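Local atomic coordinates of WbbM protein (Klebsiella pneumoniae, PDB entry 6U4B), a protein that is a bifunctional glycosyltransferase of Klebsiella pneumoniae that polymerises O-antigen, joining a DUF4422 module and a family 8 glycosyltransferase module in each chain of a trimer. Residues Asn56-Ile61 with Val342-Lys347; Glu288-Ala293 with Pro393-Arg398; Lys331-Val336 with His357-Leu362; Val336-Lys341 with Arg363-Asn368. All coordinates share one frame; numbering follows the deposited sequence.

Interaction 1. Residues Asn56-Ile61 with Val342-Lys347; sequences NSCNEI and VSYLNK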
# COMPACT_ATOMS: atom_id res chain seq x y z
N ASN A 56 -21.94 -5.59 21.33
CA ASN A 56 -21.44 -6.84 20.78
C ASN A 56 -21.99 -7.15 19.39
O ASN A 56 -21.61 -8.16 18.80
CB ASN A 56 -21.75 -8.00 21.73
CG ASN A 56 -21.12 -7.82 23.10
OD1 ASN A 56 -20.18 -7.05 23.27
ND2 ASN A 56 -21.63 -8.55 24.09
N SER A 57 -22.87 -6.31 18.87
CA SER A 57 -23.47 -6.51 17.56
C SER A 57 -22.87 -5.55 16.55
O SER A 57 -22.53 -4.40 16.87
CB SER A 57 -24.99 -6.31 17.62
OG SER A 57 -25.55 -6.20 16.32
N CYS A 58 -22.74 -6.03 15.31
CA CYS A 58 -22.34 -5.19 14.19
C CYS A 58 -23.52 -4.64 13.41
O CYS A 58 -23.32 -3.93 12.42
CB CYS A 58 -21.44 -5.98 13.23
SG CYS A 58 -19.85 -6.49 13.92
N ASN A 59 -24.75 -4.94 13.83
CA ASN A 59 -25.93 -4.64 13.04
C ASN A 59 -26.77 -3.55 13.69
O ASN A 59 -26.65 -3.25 14.89
CB ASN A 59 -26.80 -5.89 12.85
CG ASN A 59 -26.21 -6.85 11.85
OD1 ASN A 59 -25.00 -7.12 11.86
ND2 ASN A 59 -27.04 -7.37 10.95
N GLU A 60 -27.62 -2.94 12.87
CA GLU A 60 -28.69 -2.06 13.31
C GLU A 60 -30.01 -2.79 13.16
O GLU A 60 -30.19 -3.61 12.25
CB GLU A 60 -28.72 -0.77 12.48
CG GLU A 60 -27.39 -0.03 12.40
CD GLU A 60 -27.08 0.76 13.66
OE1 GLU A 60 -25.89 0.88 14.01
OE2 GLU A 60 -28.03 1.26 14.29
N ILE A 61 -30.95 -2.51 14.06
CA ILE A 61 -32.28 -3.11 13.99
C ILE A 61 -33.39 -2.07 13.94
O ILE A 61 -34.56 -2.44 13.87
CB ILE A 61 -32.52 -4.09 15.15
CG1 ILE A 61 -32.59 -3.35 16.49
CG2 ILE A 61 -31.42 -5.15 15.19
CD1 ILE A 61 -32.74 -4.29 17.67
N VAL A 342 -23.34 -12.48 6.76
CA VAL A 342 -21.93 -12.14 6.62
C VAL A 342 -21.23 -12.36 7.95
O VAL A 342 -21.77 -12.01 9.02
CB VAL A 342 -21.77 -10.70 6.12
CG1 VAL A 342 -20.30 -10.35 5.93
CG2 VAL A 342 -22.53 -10.50 4.82
N SER A 343 -20.04 -12.94 7.91
CA SER A 343 -19.34 -13.32 9.12
C SER A 343 -19.02 -12.10 9.97
O SER A 343 -18.93 -10.97 9.48
CB SER A 343 -18.05 -14.07 8.79
OG SER A 343 -17.09 -13.19 8.21
N TYR A 344 -18.85 -12.34 11.28
CA TYR A 344 -18.44 -11.27 12.18
C TYR A 344 -17.09 -10.69 11.76
O TYR A 344 -16.89 -9.47 11.78
CB TYR A 344 -18.38 -11.78 13.62
CG TYR A 344 -18.04 -10.71 14.63
CD1 TYR A 344 -16.72 -10.49 15.02
CD2 TYR A 344 -19.03 -9.92 15.19
CE1 TYR A 344 -16.41 -9.51 15.94
CE2 TYR A 344 -18.72 -8.94 16.11
CZ TYR A 344 -17.41 -8.73 16.49
OH TYR A 344 -17.11 -7.76 17.40
N LEU A 345 -16.16 -11.56 11.35
CA LEU A 345 -14.86 -11.10 10.87
C LEU A 345 -15.00 -10.20 9.66
O LEU A 345 -14.40 -9.12 9.60
CB LEU A 345 -13.97 -12.30 10.56
CG LEU A 345 -12.56 -12.01 10.05
CD1 LEU A 345 -11.80 -11.12 11.03
CD2 LEU A 345 -11.80 -13.30 9.80
N ASN A 346 -15.81 -10.61 8.68
CA ASN A 346 -15.95 -9.81 7.46
C ASN A 346 -16.67 -8.49 7.75
O ASN A 346 -16.29 -7.45 7.19
CB ASN A 346 -16.68 -10.60 6.38
CG ASN A 346 -15.74 -11.47 5.57
OD1 ASN A 346 -14.59 -11.10 5.33
ND2 ASN A 346 -16.22 -12.63 5.14
N LYS A 347 -17.69 -8.51 8.60
CA LYS A 347 -18.37 -7.27 8.97
C LYS A 347 -17.40 -6.31 9.65
O LYS A 347 -17.44 -5.10 9.41
CB LYS A 347 -19.57 -7.56 9.87
CG LYS A 347 -20.76 -8.16 9.12
CD LYS A 347 -22.06 -8.06 9.92
CE LYS A 347 -22.18 -9.17 10.95
NZ LYS A 347 -23.58 -9.31 11.44
O HOH W 1 -23.11 -8.83 14.48
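The Y344 ring meets C58 SG obliquely, neither squarely over a face nor at an edge: the sulfur lies 4.2 Å from the ring centroid, 42° off the ring normal, and comes closest to CE2. N56 O approaches the same CE2 more loosely, also obliquely. With CG anti to the backbone N, chi1 -176° carries the Y344 ring to the sulfur. The other flat group, the N59 amide, takes K347 NZ on OD1 in a 2.6 Å hydrogen bond, with the ammonium tilted 26° from the carbonyl plane. The K347 chain crosses N59 at about a right angle, and its CD and CE pass 4.0 Å from C58 CB. A water ties K347 NZ to C58 N, accepting from both, while S57 OG takes N59 N, closing an ST turn. S343 OG N-caps the helix through N346 N at 2.9 Å. N59 ND2 donates to E339 OE1 on strand 333-340, to which K347 NZ is also a weak, long partner. The loop after strand 47-51 of the DUF4422 region thus sits against the first turn of helix 344-352 in the family 8 region, with F364 of strand 360-366 touching both N59 and K347.

Interaction 2. Residues Glu288-Ala293 with Pro393-Arg398; sequences ETFNGA and PQLFRR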
# COMPACT_ATOMS: atom_id res chain seq x y z
N GLU A 288 -43.36 -13.40 14.93
CA GLU A 288 -42.47 -12.25 14.89
C GLU A 288 -42.58 -11.56 13.53
O GLU A 288 -42.63 -12.22 12.49
CB GLU A 288 -41.03 -12.67 15.15
CG GLU A 288 -40.16 -11.56 15.73
CD GLU A 288 -38.78 -12.05 16.11
OE1 GLU A 288 -37.82 -11.75 15.37
OE2 GLU A 288 -38.65 -12.74 17.14
N THR A 289 -42.64 -10.23 13.56
CA THR A 289 -42.66 -9.41 12.36
C THR A 289 -41.61 -8.31 12.49
O THR A 289 -40.90 -8.22 13.50
CB THR A 289 -44.06 -8.81 12.12
OG1 THR A 289 -44.41 -7.98 13.24
CG2 THR A 289 -45.10 -9.91 11.97
N PHE A 290 -41.51 -7.47 11.47
CA PHE A 290 -40.62 -6.32 11.50
C PHE A 290 -41.31 -5.14 10.85
O PHE A 290 -41.82 -5.25 9.73
CB PHE A 290 -39.29 -6.61 10.78
CG PHE A 290 -38.43 -5.40 10.60
CD1 PHE A 290 -37.68 -4.90 11.66
CD2 PHE A 290 -38.36 -4.76 9.37
CE1 PHE A 290 -36.89 -3.78 11.50
CE2 PHE A 290 -37.57 -3.64 9.20
CZ PHE A 290 -36.83 -3.15 10.26
N ASN A 291 -41.32 -4.00 11.55
CA ASN A 291 -41.99 -2.80 11.08
C ASN A 291 -41.12 -1.55 11.18
O ASN A 291 -41.63 -0.44 10.95
CB ASN A 291 -43.31 -2.58 11.85
CG ASN A 291 -43.09 -2.28 13.33
OD1 ASN A 291 -42.00 -2.49 13.88
ND2 ASN A 291 -44.14 -1.82 14.00
N GLY A 292 -39.84 -1.70 11.51
CA GLY A 292 -38.96 -0.57 11.69
C GLY A 292 -38.42 0.00 10.39
O GLY A 292 -38.82 -0.39 9.28
N ALA A 293 -37.50 0.95 10.54
CA ALA A 293 -36.87 1.63 9.41
C ALA A 293 -35.55 2.21 9.89
O ALA A 293 -35.37 2.48 11.08
CB ALA A 293 -37.77 2.73 8.83
N PRO A 393 -37.89 0.72 -0.72
CA PRO A 393 -38.82 1.80 -0.33
C PRO A 393 -39.43 1.63 1.05
O PRO A 393 -39.93 2.61 1.61
CB PRO A 393 -39.90 1.74 -1.42
CG PRO A 393 -39.78 0.38 -2.01
CD PRO A 393 -38.33 0.05 -1.96
N GLN A 394 -39.40 0.43 1.63
CA GLN A 394 -39.96 0.24 2.97
C GLN A 394 -38.91 0.47 4.06
O GLN A 394 -39.14 1.26 4.98
CB GLN A 394 -40.56 -1.17 3.10
CG GLN A 394 -41.33 -1.40 4.40
CD GLN A 394 -42.65 -0.64 4.45
OE1 GLN A 394 -43.05 0.02 3.48
NE2 GLN A 394 -43.35 -0.74 5.58
N LEU A 395 -37.76 -0.20 3.97
CA LEU A 395 -36.74 -0.05 4.99
C LEU A 395 -36.17 1.36 5.01
O LEU A 395 -35.87 1.91 6.08
CB LEU A 395 -35.62 -1.07 4.77
CG LEU A 395 -34.50 -1.09 5.81
CD1 LEU A 395 -35.06 -1.51 7.17
CD2 LEU A 395 -33.36 -2.00 5.38
N PHE A 396 -36.03 1.98 3.83
CA PHE A 396 -35.43 3.30 3.71
C PHE A 396 -36.47 4.39 3.49
O PHE A 396 -36.17 5.44 2.91
CB PHE A 396 -34.40 3.31 2.57
CG PHE A 396 -33.22 2.42 2.83
CD1 PHE A 396 -32.12 2.91 3.51
CD2 PHE A 396 -33.23 1.10 2.43
CE1 PHE A 396 -31.03 2.10 3.76
CE2 PHE A 396 -32.14 0.28 2.68
CZ PHE A 396 -31.04 0.78 3.35
N ARG A 397 -37.70 4.18 3.99
CA ARG A 397 -38.80 5.12 3.75
C ARG A 397 -38.58 6.48 4.40
O ARG A 397 -39.33 7.41 4.09
CB ARG A 397 -40.11 4.51 4.25
CG ARG A 397 -40.15 4.21 5.75
CD ARG A 397 -41.51 3.65 6.15
NE ARG A 397 -41.57 3.25 7.55
CZ ARG A 397 -41.18 2.06 8.00
NH1 ARG A 397 -40.70 1.15 7.16
NH2 ARG A 397 -41.27 1.78 9.30
N ARG A 398 -37.59 6.63 5.27
CA ARG A 398 -37.26 7.92 5.86
C ARG A 398 -36.22 8.69 5.07
O ARG A 398 -35.82 9.78 5.49
CB ARG A 398 -36.81 7.73 7.31
CG ARG A 398 -37.95 7.37 8.24
CD ARG A 398 -37.48 6.84 9.57
NE ARG A 398 -38.51 5.99 10.17
CZ ARG A 398 -38.47 5.54 11.42
NH1 ARG A 398 -37.46 5.85 12.22
NH2 ARG A 398 -39.46 4.77 11.87
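A293 CB meets a face of each of two guanidinium groups, R397 and R398, and R397 grips backbone carbonyls, which makes this a mixed apolar and polar contact between the connector that follows strand 277-285 and the end of helix 392-395. A293 CB sits 3.5 Å above the R397 guanidinium plane, over its centre, and lies 3.6 Å from R398 NE. The same methyl rests 3.4 Å from L395 O, where the helix ends. R397 reaches back over the connector because its CG stands between the backbone N and the carbonyl carbon (chi1 61°) and the chain then runs extended to NE. Its NH2 donates to N291 O at 2.8 Å, a bent bond of 137° at the hydrogen, while NH1 and NH2 both make weak bonds to G292 O. NH1 also donates to Q394 O, 2.7 Å away, from above that carbonyl's plane. On the apolar side, L395 CD1 meets the edge of the F290 ring at CE2 and CZ, 3.9 Å from each, the two side chains crossing at about a right angle. One face of that ring is taken by G292 N, 3.5 Å above its centre. F365 of strand 360-366 also meets the F290 ring, and L395 packs on L338 of strand 333-340. One guanidinium therefore ties the connector to the helix end by one bent bond to N291 O and two weak ones to G292 O, while Q394 O holds the group from its own segment; such a shared grip would be expected to fix its rotation.

Interaction 3. Residues Lys331-Val336 with His357-Leu362; sequences KNYDIV and HPNVSL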
# COMPACT_ATOMS: atom_id res chain seq x y z
N LYS A 331 -18.58 15.86 0.97
CA LYS A 331 -19.84 15.14 1.04
C LYS A 331 -19.75 14.05 2.10
O LYS A 331 -18.67 13.60 2.47
CB LYS A 331 -20.20 14.51 -0.32
CG LYS A 331 -20.49 15.51 -1.42
CD LYS A 331 -20.91 14.78 -2.69
CE LYS A 331 -20.99 15.73 -3.88
NZ LYS A 331 -21.29 15.01 -5.14
N ASN A 332 -20.92 13.63 2.57
CA ASN A 332 -21.05 12.51 3.49
C ASN A 332 -21.66 11.32 2.76
O ASN A 332 -22.42 11.49 1.80
CB ASN A 332 -21.90 12.88 4.70
CG ASN A 332 -21.32 14.02 5.50
OD1 ASN A 332 -20.10 14.18 5.57
ND2 ASN A 332 -22.18 14.82 6.12
N TYR A 333 -21.30 10.12 3.20
CA TYR A 333 -21.72 8.90 2.53
C TYR A 333 -22.28 7.93 3.56
O TYR A 333 -21.56 7.50 4.47
CB TYR A 333 -20.56 8.27 1.75
CG TYR A 333 -20.09 9.14 0.60
CD1 TYR A 333 -20.47 8.87 -0.71
CD2 TYR A 333 -19.27 10.24 0.82
CE1 TYR A 333 -20.05 9.66 -1.76
CE2 TYR A 333 -18.84 11.04 -0.22
CZ TYR A 333 -19.23 10.75 -1.51
OH TYR A 333 -18.81 11.55 -2.55
N ASP A 334 -23.56 7.59 3.40
CA ASP A 334 -24.31 6.75 4.34
C ASP A 334 -24.50 5.39 3.67
O ASP A 334 -25.46 5.17 2.93
CB ASP A 334 -25.65 7.42 4.67
CG ASP A 334 -26.48 6.65 5.69
OD1 ASP A 334 -26.12 5.51 6.05
OD2 ASP A 334 -27.52 7.19 6.12
N ILE A 335 -23.57 4.48 3.93
CA ILE A 335 -23.57 3.16 3.31
C ILE A 335 -24.27 2.18 4.25
O ILE A 335 -23.93 2.09 5.43
CB ILE A 335 -22.15 2.69 2.99
CG1 ILE A 335 -21.41 3.74 2.17
CG2 ILE A 335 -22.19 1.37 2.24
CD1 ILE A 335 -20.00 3.33 1.76
N VAL A 336 -25.24 1.44 3.71
CA VAL A 336 -25.95 0.42 4.47
C VAL A 336 -25.87 -0.88 3.68
O VAL A 336 -26.28 -0.93 2.51
CB VAL A 336 -27.42 0.79 4.73
CG1 VAL A 336 -28.15 -0.37 5.39
CG2 VAL A 336 -27.50 2.04 5.59
N HIS A 357 -12.24 7.61 7.79
CA HIS A 357 -13.04 8.52 6.97
C HIS A 357 -14.29 8.92 7.75
O HIS A 357 -15.30 8.20 7.74
CB HIS A 357 -13.40 7.86 5.64
CG HIS A 357 -12.22 7.29 4.92
ND1 HIS A 357 -11.41 8.06 4.11
CD2 HIS A 357 -11.70 6.04 4.89
CE1 HIS A 357 -10.45 7.30 3.61
NE2 HIS A 357 -10.60 6.07 4.07
N PRO A 358 -14.26 10.06 8.45
CA PRO A 358 -15.44 10.46 9.23
C PRO A 358 -16.64 10.84 8.37
O PRO A 358 -17.75 10.93 8.91
CB PRO A 358 -14.93 11.67 10.03
CG PRO A 358 -13.78 12.19 9.25
CD PRO A 358 -13.13 10.99 8.61
N ASN A 359 -16.45 11.05 7.07
CA ASN A 359 -17.56 11.37 6.18
C ASN A 359 -18.17 10.13 5.53
O ASN A 359 -19.02 10.27 4.65
CB ASN A 359 -17.09 12.34 5.09
CG ASN A 359 -16.03 11.74 4.19
OD1 ASN A 359 -15.17 10.98 4.64
ND2 ASN A 359 -16.09 12.06 2.90
N VAL A 360 -17.75 8.94 5.95
CA VAL A 360 -18.26 7.68 5.40
C VAL A 360 -18.73 6.81 6.56
O VAL A 360 -17.93 6.43 7.41
CB VAL A 360 -17.20 6.94 4.57
CG1 VAL A 360 -17.77 5.65 4.01
CG2 VAL A 360 -16.67 7.83 3.45
N SER A 361 -20.02 6.51 6.58
CA SER A 361 -20.60 5.60 7.56
C SER A 361 -20.94 4.27 6.90
O SER A 361 -21.32 4.22 5.73
CB SER A 361 -21.85 6.19 8.21
OG SER A 361 -22.49 5.23 9.03
N LEU A 362 -20.80 3.19 7.67
CA LEU A 362 -21.14 1.85 7.22
C LEU A 362 -21.96 1.17 8.31
O LEU A 362 -21.50 1.06 9.45
CB LEU A 362 -19.88 1.03 6.90
CG LEU A 362 -19.95 -0.12 5.89
CD1 LEU A 362 -19.30 -1.37 6.44
CD2 LEU A 362 -21.37 -0.41 5.41
O HOH W 2 -24.28 3.95 7.28
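Y333 N donates to N359 O at 2.7 Å, S361 N to Y333 O at 2.8 Å and I335 N to S361 O at 2.9 Å, pairing Y333, D334 and I335 in parallel with V360, S361 and L362. Just before the strands, N359 ND2 extends the pattern with a 3.0 Å bond to K331 O. This donor points nearly along the C=O axis; with N359 CG between the backbone N and the carbonyl carbon, chi1 64° brings the amide alongside K331 O, which lies in its plane. I335 CD1 meets V360 CG1 at 3.9 Å and its CG2 meets L362 CD2 at 3.7 Å, on the face that also carries Y333. These are the two strands of the beta-alpha-beta unit 333-340, 344-352, 360-366, as in the Rossmann-like sheet of a GT-A glycosyltransferase. The opposite face carries D334 and S361, bridged by a water that donates to D334 OD1 and I335 O and accepts from S361 OG. Further out, D334 OD1 forms a salt bridge with R363 and its OD2 bonds to Y399. N359 belongs to the type I turn H357 to V360, which places it at the start of the strand, and I324 of helix 313-325 packs on V360.

Interaction 4. Residues Val336-Lys341 with Arg363-Asn368; sequences VVLENK and RFFDVN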
# COMPACT_ATOMS: atom_id res chain seq x y z
N VAL A 336 -25.24 1.44 3.71
CA VAL A 336 -25.95 0.42 4.47
C VAL A 336 -25.87 -0.88 3.68
O VAL A 336 -26.28 -0.93 2.51
CB VAL A 336 -27.42 0.79 4.73
CG1 VAL A 336 -28.15 -0.37 5.39
CG2 VAL A 336 -27.50 2.04 5.59
N VAL A 337 -25.35 -1.93 4.32
CA VAL A 337 -25.25 -3.25 3.70
C VAL A 337 -26.38 -4.12 4.22
O VAL A 337 -26.47 -4.38 5.43
CB VAL A 337 -23.88 -3.89 3.99
CG1 VAL A 337 -23.90 -5.36 3.60
CG2 VAL A 337 -22.77 -3.15 3.24
N LEU A 338 -27.24 -4.57 3.32
CA LEU A 338 -28.25 -5.57 3.64
C LEU A 338 -27.56 -6.93 3.62
O LEU A 338 -27.42 -7.54 2.56
CB LEU A 338 -29.41 -5.52 2.65
CG LEU A 338 -29.99 -4.12 2.41
CD1 LEU A 338 -31.10 -4.16 1.37
CD2 LEU A 338 -30.48 -3.53 3.71
N GLU A 339 -27.13 -7.39 4.78
CA GLU A 339 -26.25 -8.55 4.88
C GLU A 339 -27.04 -9.83 5.11
O GLU A 339 -28.03 -9.83 5.85
CB GLU A 339 -25.21 -8.37 5.99
CG GLU A 339 -25.78 -8.12 7.38
CD GLU A 339 -25.97 -9.41 8.18
OE1 GLU A 339 -26.79 -9.41 9.11
OE2 GLU A 339 -25.30 -10.41 7.86
N ASN A 340 -26.61 -10.90 4.46
CA ASN A 340 -27.20 -12.23 4.60
C ASN A 340 -26.14 -13.13 5.22
O ASN A 340 -25.39 -13.82 4.52
CB ASN A 340 -27.69 -12.76 3.25
CG ASN A 340 -28.25 -14.17 3.34
OD1 ASN A 340 -28.61 -14.64 4.42
ND2 ASN A 340 -28.32 -14.86 2.21
N LYS A 341 -26.08 -13.12 6.56
CA LYS A 341 -25.17 -13.97 7.33
C LYS A 341 -23.72 -13.75 6.92
O LYS A 341 -22.95 -14.70 6.76
CB LYS A 341 -25.57 -15.44 7.21
CG LYS A 341 -26.95 -15.74 7.79
CD LYS A 341 -27.37 -17.18 7.53
CE LYS A 341 -28.81 -17.42 7.96
NZ LYS A 341 -28.99 -17.28 9.43
N ARG A 363 -23.16 0.73 7.96
CA ARG A 363 -24.02 0.00 8.88
C ARG A 363 -24.53 -1.26 8.20
O ARG A 363 -24.57 -1.35 6.97
CB ARG A 363 -25.20 0.87 9.35
CG ARG A 363 -24.80 2.08 10.18
CD ARG A 363 -26.01 2.95 10.48
NE ARG A 363 -26.56 3.56 9.28
CZ ARG A 363 -27.75 4.15 9.22
NH1 ARG A 363 -28.53 4.20 10.29
NH2 ARG A 363 -28.17 4.69 8.08
N PHE A 364 -24.91 -2.23 9.01
CA PHE A 364 -25.40 -3.52 8.53
C PHE A 364 -26.83 -3.74 9.00
O PHE A 364 -27.19 -3.38 10.13
CB PHE A 364 -24.52 -4.67 9.02
CG PHE A 364 -23.15 -4.68 8.42
CD1 PHE A 364 -22.92 -5.27 7.19
CD2 PHE A 364 -22.08 -4.11 9.09
CE1 PHE A 364 -21.65 -5.28 6.63
CE2 PHE A 364 -20.81 -4.12 8.54
CZ PHE A 364 -20.60 -4.71 7.31
N PHE A 365 -27.64 -4.33 8.13
CA PHE A 365 -28.99 -4.74 8.48
C PHE A 365 -29.21 -6.16 7.97
O PHE A 365 -28.89 -6.47 6.82
CB PHE A 365 -30.04 -3.79 7.88
CG PHE A 365 -31.45 -4.14 8.26
CD1 PHE A 365 -31.94 -3.81 9.51
CD2 PHE A 365 -32.28 -4.80 7.37
CE1 PHE A 365 -33.24 -4.12 9.87
CE2 PHE A 365 -33.59 -5.12 7.72
CZ PHE A 365 -34.07 -4.78 8.97
N ASP A 366 -29.74 -7.02 8.84
CA ASP A 366 -30.06 -8.39 8.46
C ASP A 366 -31.13 -8.40 7.37
O ASP A 366 -32.30 -8.11 7.65
CB ASP A 366 -30.52 -9.19 9.68
CG ASP A 366 -30.68 -10.68 9.38
OD1 ASP A 366 -30.90 -11.45 10.34
OD2 ASP A 366 -30.57 -11.08 8.20
N VAL A 367 -30.74 -8.74 6.14
CA VAL A 367 -31.67 -8.72 5.03
C VAL A 367 -32.82 -9.70 5.23
O VAL A 367 -33.91 -9.51 4.69
CB VAL A 367 -30.92 -9.01 3.71
CG1 VAL A 367 -30.56 -10.49 3.60
CG2 VAL A 367 -31.74 -8.55 2.50
N ASN A 368 -32.61 -10.75 6.04
CA ASN A 368 -33.60 -11.80 6.21
C ASN A 368 -34.84 -11.34 6.97
O ASN A 368 -35.84 -12.06 6.98
CB ASN A 368 -32.97 -13.00 6.90
CG ASN A 368 -31.84 -13.61 6.08
OD1 ASN A 368 -32.08 -14.22 5.05
ND2 ASN A 368 -30.61 -13.42 6.54
O HOH W 3 -27.96 -11.93 8.42
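V337 and F364 lie side by side and point the same way, V337 CB touching the ring obliquely at CD1, 3.6 Å away. CG beside the backbone N (chi1 -68°) sets the F364 ring alongside V337, while E339 CB comes to CD1 of the same ring. On the other face of the sheet the V336 and R363 side chains cross obliquely, V336 CG2 3.7 Å from R363 NH2, and L338 CD2 packs on F365 CB. R363 is held further by D334 and by N295 O. Where the strands end, V367 turns in: its CG2 meets L338 CB and its CG1 lies 3.7 Å from N340 CB. The N340 and N368 side chains cross at about a right angle, their amide planes 72° apart, and N368 ND2 donates to N340 OD1 from above its carbonyl plane at 3.2 Å. D366 OD2 receives N368 N, closing an Asx turn, and also takes ND2 on its syn lone pair at 2.9 Å, so D366 OD2 and N340 OD1 together hold ND2. E339 bends at chi2 to bring OE1 near D366 CA; its OE1 stands 4.2 Å from D366 OD2, and a water that donates to E339 OE1 and weakly to D366 OD2 may ease the like-charge pair. Backbone bonds alternate between the strands from V337 N to V367 N, the 2.9 Å V367 N to E339 O bond carrying the pairing into the 3-10 turn. Parallel pairing with a helical crossover is a beta-alpha-beta unit, consistent with the Rossmann-like sheet of GT-A glycosyltransferases, here with L338 about 10 Å (side chain to side chain) from the magnesium ligand D406.

Interactions 3 and 4 share strands 333-340 and 360-366, their centres about 16 Å apart along one parallel pair, and meet at V336, with R363 N close to I335 O. Interaction 1 lies about 8 Å (centre to centre) from interaction 4: helix 344-352 follows strand 333-340 and precedes strand 360-366, and the DUF4422 loop reaches the sheet through E60 N and F364 O. Interaction 2, about 13 Å from interaction 4 between centres, packs L395 and F290 on F365. Along the chain, 56-61 comes first, then 288-293, 331-347, 357-368 and 393-398. Interactions 1 and 2 thus seat on the family 8 sheet the DUF4422 loop and the connector between strands 277-285 and 302-309, which belong to two different sheets.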